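Local coordinates for Lin2004 protein (Listeria innocua, PDB 2HUJ) that is of unknown function but adopts a four-helical bundle fold and belongs to a bacterial family of uncharacterised proteins, at residues A[48-53]-A[104-109]; A[38-43]-A[113-118]. All blocks are in the same frame, centred on the assembly; numbering follows the deposited sequence.

Interaction 1: A[48-53]-A[104-109]; sequences KPFDFY and SAFNGR
With chi1 72° in F50 and -70° in F106, the two side chains turn toward each other and F106 CB comes over one face of the F50 ring. In F50 this torsion puts CG between the backbone N and the carbonyl carbon; in F106, CG lies anti to the carbonyl carbon. The contact joins two loops at one end of a four-helical bundle, one leading into helix 52-81 and the other following helix 88-104. F106 CB makes a CH-pi contact, 4.1 Å from the centroid of the F50 ring. The closest atoms are F50 CG and F106 CD2, 3.8 Å apart. The rings form an oblique pair, planes at 48°. F106 is buried and also packs edge-to-face on F59; F50 is exposed but leans on D55 and M56 of helix 52-81. A type I turn runs from S104 to N107, and N107 OD1 forms an Asx turn with R109 N. D51 is the N-cap of helix 52-81, and its OD2 accepts a weak bond from Y53 N. No direct hydrogen bond links the segments, but one water bridges them: its oxygen lies 2.7 Å from K48 O and 2.9 Å from F106 O.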
loop_
_atom_site.group_PDB
_atom_site.type_symbol
_atom_site.label_atom_id
_atom_site.label_comp_id
_atom_site.label_asym_id
_atom_site.label_seq_id
_atom_site.Cartn_x
_atom_site.Cartn_y
_atom_site.Cartn_z
ATOM N N LYS A 48 14.792 -5.922 -16.262
ATOM C CA LYS A 48 14.469 -7.295 -16.643
ATOM C C LYS A 48 13.307 -7.283 -17.630
ATOM O O LYS A 48 12.382 -6.505 -17.467
ATOM C CB LYS A 48 14.060 -8.089 -15.410
ATOM C CG LYS A 48 15.152 -8.195 -14.359
ATOM C CD LYS A 48 14.607 -8.841 -13.090
ATOM C CE LYS A 48 13.767 -7.876 -12.236
ATOM N NZ LYS A 48 14.653 -6.872 -11.605
ATOM N N PRO A 49 13.328 -8.160 -18.640
ATOM C CA PRO A 49 12.133 -8.275 -19.469
ATOM C C PRO A 49 10.993 -8.882 -18.662
ATOM O O PRO A 49 11.240 -9.531 -17.635
ATOM C CB PRO A 49 12.566 -9.240 -20.577
ATOM C CG PRO A 49 13.667 -10.048 -19.958
ATOM C CD PRO A 49 14.394 -9.084 -19.074
ATOM N N PHE A 50 9.759 -8.653 -19.097
ATOM C CA PHE A 50 8.625 -9.215 -18.400
ATOM C C PHE A 50 7.519 -9.517 -19.380
ATOM O O PHE A 50 7.476 -8.945 -20.457
ATOM C CB PHE A 50 8.126 -8.269 -17.306
ATOM C CG PHE A 50 7.424 -7.053 -17.831
ATOM C CD1 PHE A 50 8.142 -5.924 -18.173
ATOM C CD2 PHE A 50 6.038 -7.037 -17.980
ATOM C CE1 PHE A 50 7.503 -4.800 -18.657
ATOM C CE2 PHE A 50 5.399 -5.906 -18.466
ATOM C CZ PHE A 50 6.132 -4.800 -18.800
ATOM N N ASP A 51 6.629 -10.413 -18.989
ATOM C CA ASP A 51 5.456 -10.744 -19.774
ATOM C C ASP A 51 4.225 -10.171 -19.084
ATOM O O ASP A 51 4.073 -10.280 -17.841
ATOM C CB ASP A 51 5.298 -12.260 -19.860
ATOM C CG ASP A 51 4.144 -12.648 -20.726
ATOM O OD1 ASP A 51 4.346 -12.671 -21.956
ATOM O OD2 ASP A 51 3.034 -12.896 -20.214
ATOM N N PHE A 52 3.339 -9.536 -19.854
ATOM C CA PHE A 52 2.145 -8.894 -19.250
ATOM C C PHE A 52 1.317 -9.897 -18.437
ATOM O O PHE A 52 0.837 -9.568 -17.341
ATOM C CB PHE A 52 1.253 -8.295 -20.349
ATOM C CG PHE A 52 0.056 -7.584 -19.821
ATOM C CD1 PHE A 52 0.183 -6.293 -19.347
ATOM C CD2 PHE A 52 -1.190 -8.221 -19.763
ATOM C CE1 PHE A 52 -0.896 -5.623 -18.838
ATOM C CE2 PHE A 52 -2.296 -7.543 -19.244
ATOM C CZ PHE A 52 -2.131 -6.232 -18.776
ATOM N N TYR A 53 1.061 -11.077 -19.014
ATOM C CA TYR A 53 0.204 -12.091 -18.367
ATOM C C TYR A 53 0.929 -12.946 -17.325
ATOM O O TYR A 53 0.345 -13.286 -16.298
ATOM C CB TYR A 53 -0.533 -12.970 -19.393
ATOM C CG TYR A 53 -1.507 -12.134 -20.187
ATOM C CD1 TYR A 53 -2.715 -11.737 -19.630
ATOM C CD2 TYR A 53 -1.192 -11.687 -21.458
ATOM C CE1 TYR A 53 -3.597 -10.910 -20.333
ATOM C CE2 TYR A 53 -2.081 -10.871 -22.184
ATOM C CZ TYR A 53 -3.274 -10.478 -21.606
ATOM O OH TYR A 53 -4.150 -9.668 -22.285
ATOM N N SER A 104 4.332 0.751 -12.444
ATOM C CA SER A 104 5.603 1.434 -12.765
ATOM C C SER A 104 6.848 0.642 -12.358
ATOM O O SER A 104 7.905 0.834 -12.942
ATOM C CB SER A 104 5.633 2.802 -12.078
ATOM O OG SER A 104 4.637 3.637 -12.639
ATOM N N ALA A 105 6.715 -0.242 -11.356
ATOM C CA ALA A 105 7.856 -1.001 -10.871
ATOM C C ALA A 105 8.531 -1.866 -11.974
ATOM O O ALA A 105 9.687 -2.189 -11.886
ATOM C CB ALA A 105 7.436 -1.876 -9.756
ATOM N N PHE A 106 7.768 -2.257 -12.984
ATOM C CA PHE A 106 8.324 -3.060 -14.078
ATOM C C PHE A 106 9.200 -2.268 -15.036
ATOM O O PHE A 106 9.830 -2.860 -15.912
ATOM C CB PHE A 106 7.182 -3.741 -14.837
ATOM C CG PHE A 106 6.529 -4.833 -14.037
ATOM C CD1 PHE A 106 5.515 -4.546 -13.136
ATOM C CD2 PHE A 106 7.010 -6.136 -14.115
ATOM C CE1 PHE A 106 4.947 -5.554 -12.365
ATOM C CE2 PHE A 106 6.450 -7.156 -13.328
ATOM C CZ PHE A 106 5.418 -6.854 -12.461
ATOM N N ASN A 107 9.253 -0.944 -14.855
ATOM C CA ASN A 107 10.031 -0.065 -15.688
ATOM C C ASN A 107 11.024 0.704 -14.824
ATOM O O ASN A 107 10.654 1.666 -14.130
ATOM C CB ASN A 107 9.112 0.902 -16.411
ATOM C CG ASN A 107 9.874 1.898 -17.274
ATOM O OD1 ASN A 107 11.079 1.770 -17.497
ATOM N ND2 ASN A 107 9.160 2.900 -17.770
ATOM N N GLY A 108 12.270 0.262 -14.852
ATOM C CA GLY A 108 13.330 0.904 -14.095
ATOM C C GLY A 108 13.626 2.334 -14.479
ATOM O O GLY A 108 14.303 3.030 -13.740
ATOM N N ARG A 109 13.139 2.768 -15.638
ATOM C CA ARG A 109 13.305 4.147 -16.080
ATOM C C ARG A 109 12.151 5.038 -15.639
ATOM O O ARG A 109 12.140 6.225 -15.979
ATOM C CB ARG A 109 13.533 4.203 -17.598
ATOM C CG ARG A 109 14.859 3.579 -17.981
ATOM C CD ARG A 109 15.125 3.640 -19.465
ATOM N NE ARG A 109 16.382 2.956 -19.811
ATOM C CZ ARG A 109 16.530 1.631 -19.955
ATOM N NH1 ARG A 109 15.506 0.789 -19.762
ATOM N NH2 ARG A 109 17.723 1.139 -20.285
HETATM O O HOH W 1 10.493 -5.665 -15.791
#

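Interaction 2: A[38-43]-A[113-118]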
loop_
_atom_site.group_PDB
_atom_site.type_symbol
_atom_site.label_atom_id
_atom_site.label_comp_id
_atom_site.label_asym_id
_atom_site.label_seq_id
_atom_site.Cartn_x
_atom_site.Cartn_y
_atom_site.Cartn_z
ATOM N N GLU A 38 11.018 -2.343 -4.056
ATOM C CA GLU A 38 12.162 -3.221 -4.304
ATOM C C GLU A 38 12.222 -3.743 -5.730
ATOM O O GLU A 38 13.310 -3.862 -6.284
ATOM C CB GLU A 38 12.192 -4.384 -3.318
ATOM C CG GLU A 38 12.371 -3.945 -1.839
ATOM C CD GLU A 38 13.724 -3.280 -1.544
ATOM O OE1 GLU A 38 14.726 -3.556 -2.267
ATOM O OE2 GLU A 38 13.780 -2.482 -0.579
ATOM N N LEU A 39 11.074 -4.020 -6.338
ATOM C CA LEU A 39 11.041 -4.433 -7.748
ATOM C C LEU A 39 11.550 -3.299 -8.635
ATOM O O LEU A 39 12.372 -3.513 -9.522
ATOM C CB LEU A 39 9.622 -4.871 -8.162
ATOM C CG LEU A 39 9.420 -5.278 -9.629
ATOM C CD1 LEU A 39 10.352 -6.420 -9.979
ATOM C CD2 LEU A 39 7.983 -5.671 -9.863
ATOM N N TYR A 40 11.075 -2.089 -8.355
ATOM C CA TYR A 40 11.493 -0.903 -9.107
ATOM C C TYR A 40 12.993 -0.733 -9.035
ATOM O O TYR A 40 13.671 -0.568 -10.078
ATOM C CB TYR A 40 10.760 0.327 -8.599
ATOM C CG TYR A 40 11.301 1.625 -9.136
ATOM C CD1 TYR A 40 11.326 1.898 -10.493
ATOM C CD2 TYR A 40 11.848 2.568 -8.273
ATOM C CE1 TYR A 40 11.826 3.106 -10.982
ATOM C CE2 TYR A 40 12.377 3.757 -8.765
ATOM C CZ TYR A 40 12.361 4.030 -10.107
ATOM O OH TYR A 40 12.894 5.222 -10.547
ATOM N N LEU A 41 13.520 -0.715 -7.807
ATOM C CA LEU A 41 14.956 -0.522 -7.603
ATOM C C LEU A 41 15.755 -1.581 -8.341
ATOM O O LEU A 41 16.784 -1.272 -8.953
ATOM C CB LEU A 41 15.317 -0.522 -6.124
ATOM C CG LEU A 41 14.797 0.684 -5.334
ATOM C CD1 LEU A 41 15.244 0.587 -3.899
ATOM C CD2 LEU A 41 15.185 2.018 -5.966
ATOM N N SER A 42 15.291 -2.824 -8.299
ATOM C CA SER A 42 15.988 -3.888 -9.006
ATOM C C SER A 42 16.000 -3.662 -10.514
ATOM O O SER A 42 17.007 -3.882 -11.174
ATOM C CB SER A 42 15.417 -5.267 -8.670
ATOM O OG SER A 42 14.176 -5.518 -9.325
ATOM N N ASN A 43 14.888 -3.227 -11.075
ATOM C CA ASN A 43 14.855 -2.948 -12.517
ATOM C C ASN A 43 15.666 -1.708 -12.889
ATOM O O ASN A 43 16.188 -1.595 -13.999
ATOM C CB ASN A 43 13.404 -2.823 -13.000
ATOM C CG ASN A 43 12.754 -4.159 -13.237
ATOM O OD1 ASN A 43 13.360 -5.058 -13.824
ATOM N ND2 ASN A 43 11.503 -4.297 -12.812
ATOM N N LYS A 113 12.153 10.408 -8.555
ATOM C CA LYS A 113 11.547 11.214 -7.485
ATOM C C LYS A 113 10.046 10.989 -7.379
ATOM O O LYS A 113 9.519 10.839 -6.267
ATOM C CB LYS A 113 11.905 12.710 -7.607
ATOM C CG LYS A 113 11.332 13.595 -6.481
ATOM C CD LYS A 113 11.775 15.039 -6.614
ATOM C CE LYS A 113 11.160 15.938 -5.533
ATOM N NZ LYS A 113 9.658 15.860 -5.579
ATOM N N HIS A 114 9.347 10.921 -8.510
ATOM C CA HIS A 114 7.907 10.652 -8.485
ATOM C C HIS A 114 7.620 9.308 -7.803
ATOM O O HIS A 114 6.756 9.198 -6.919
ATOM C CB HIS A 114 7.305 10.671 -9.895
ATOM C CG HIS A 114 7.253 12.034 -10.508
ATOM N ND1 HIS A 114 7.400 13.194 -9.770
ATOM C CD2 HIS A 114 7.089 12.428 -11.795
ATOM C CE1 HIS A 114 7.319 14.241 -10.573
ATOM N NE2 HIS A 114 7.133 13.805 -11.808
ATOM N N PHE A 115 8.375 8.280 -8.179
ATOM C CA PHE A 115 8.193 6.952 -7.574
ATOM C C PHE A 115 8.451 6.985 -6.070
ATOM O O PHE A 115 7.622 6.549 -5.276
ATOM C CB PHE A 115 9.091 5.928 -8.280
ATOM C CG PHE A 115 8.598 4.510 -8.162
ATOM C CD1 PHE A 115 8.484 3.901 -6.903
ATOM C CD2 PHE A 115 8.306 3.760 -9.277
ATOM C CE1 PHE A 115 8.032 2.593 -6.759
ATOM C CE2 PHE A 115 7.834 2.441 -9.131
ATOM C CZ PHE A 115 7.742 1.848 -7.891
ATOM N N LEU A 116 9.609 7.501 -5.694
ATOM C CA LEU A 116 9.977 7.696 -4.295
ATOM C C LEU A 116 8.859 8.394 -3.516
ATOM O O LEU A 116 8.521 7.972 -2.431
ATOM C CB LEU A 116 11.218 8.551 -4.217
ATOM C CG LEU A 116 11.677 8.967 -2.816
ATOM C CD1 LEU A 116 12.137 7.754 -2.053
ATOM C CD2 LEU A 116 12.762 9.997 -2.898
ATOM N N ASP A 117 8.346 9.503 -4.066
ATOM C CA ASP A 117 7.336 10.288 -3.362
ATOM C C ASP A 117 6.051 9.512 -3.151
ATOM O O ASP A 117 5.423 9.630 -2.103
ATOM C CB ASP A 117 7.060 11.615 -4.063
ATOM C CG ASP A 117 8.205 12.629 -3.929
ATOM O OD1 ASP A 117 9.148 12.482 -3.101
ATOM O OD2 ASP A 117 8.156 13.635 -4.677
ATOM N N HIS A 118 5.684 8.712 -4.153
ATOM C CA HIS A 118 4.513 7.806 -4.036
ATOM C C HIS A 118 4.732 6.697 -3.046
ATOM O O HIS A 118 3.840 6.384 -2.228
ATOM C CB HIS A 118 4.135 7.299 -5.395
ATOM C CG HIS A 118 3.427 8.330 -6.207
ATOM N ND1 HIS A 118 4.086 9.423 -6.741
ATOM C CD2 HIS A 118 2.102 8.541 -6.428
ATOM C CE1 HIS A 118 3.205 10.214 -7.342
ATOM N NE2 HIS A 118 1.995 9.702 -7.168
#
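Y40 and F115 form an offset stack between helix 16-45 and helix 112-137, a buried contact toward one end of the four-helical bundle. The ring planes are nearly parallel, at 7°, with centroids 4.0 Å apart. The two side chains run antiparallel to one another. F115 CD2 sits over the centre of the Y40 ring, while Y40 CG lies above the F115 ring toward its rim. The tightest point is Y40 CB against F115 CZ, 3.5 Å. That methylene also makes a CH-pi contact over the F115 face. In both residues CG is anti to the backbone N, with chi1 169° in Y40 and -156° in F115, and this carries each ring out across the helix interface. F115 packs further on T101 and S104 of helix 88-104.

The outer, solvent side of helix 112-137 is different. There K113 NZ lies 2.8 Å from D117 OD2 in a salt bridge; OD2 receives it on its syn lone pair. H118 lies instead against N97 and T101 of helix 88-104, with ND1 turned back to H114 O at 2.7 Å. That carbonyl also accepts the helical bond from H118 N, and the two donors reach it from opposite faces.

The contact between the segments is apolar and aromatic, consistent with packing and ring overlap holding the helices here. The one polar end of the pair, Y40 OH, is satisfied by a hydrogen bond with S110 O.

In the fold
Interactions 1 and 2 lie at the same end of the bundle, with centres about 12 Å apart. Interaction 1 joins the loops at the tip, and interaction 2 packs helices deeper in. Along the chain, 48-53 and 104-109 are nested between 38-43 and 113-118. The two contacts touch directly. K48 NZ is 2.7 Å from S42 OG, and A105 O is 2.9 Å from N43 ND2, both probable hydrogen bonds. N107 O packs 3.7 Å from Y40 CE1, an atom of the stacked ring itself. N43 also accepts from K48 N through OD1, so its amide links helix 16-45 to both loops. No active site or ligand is known here.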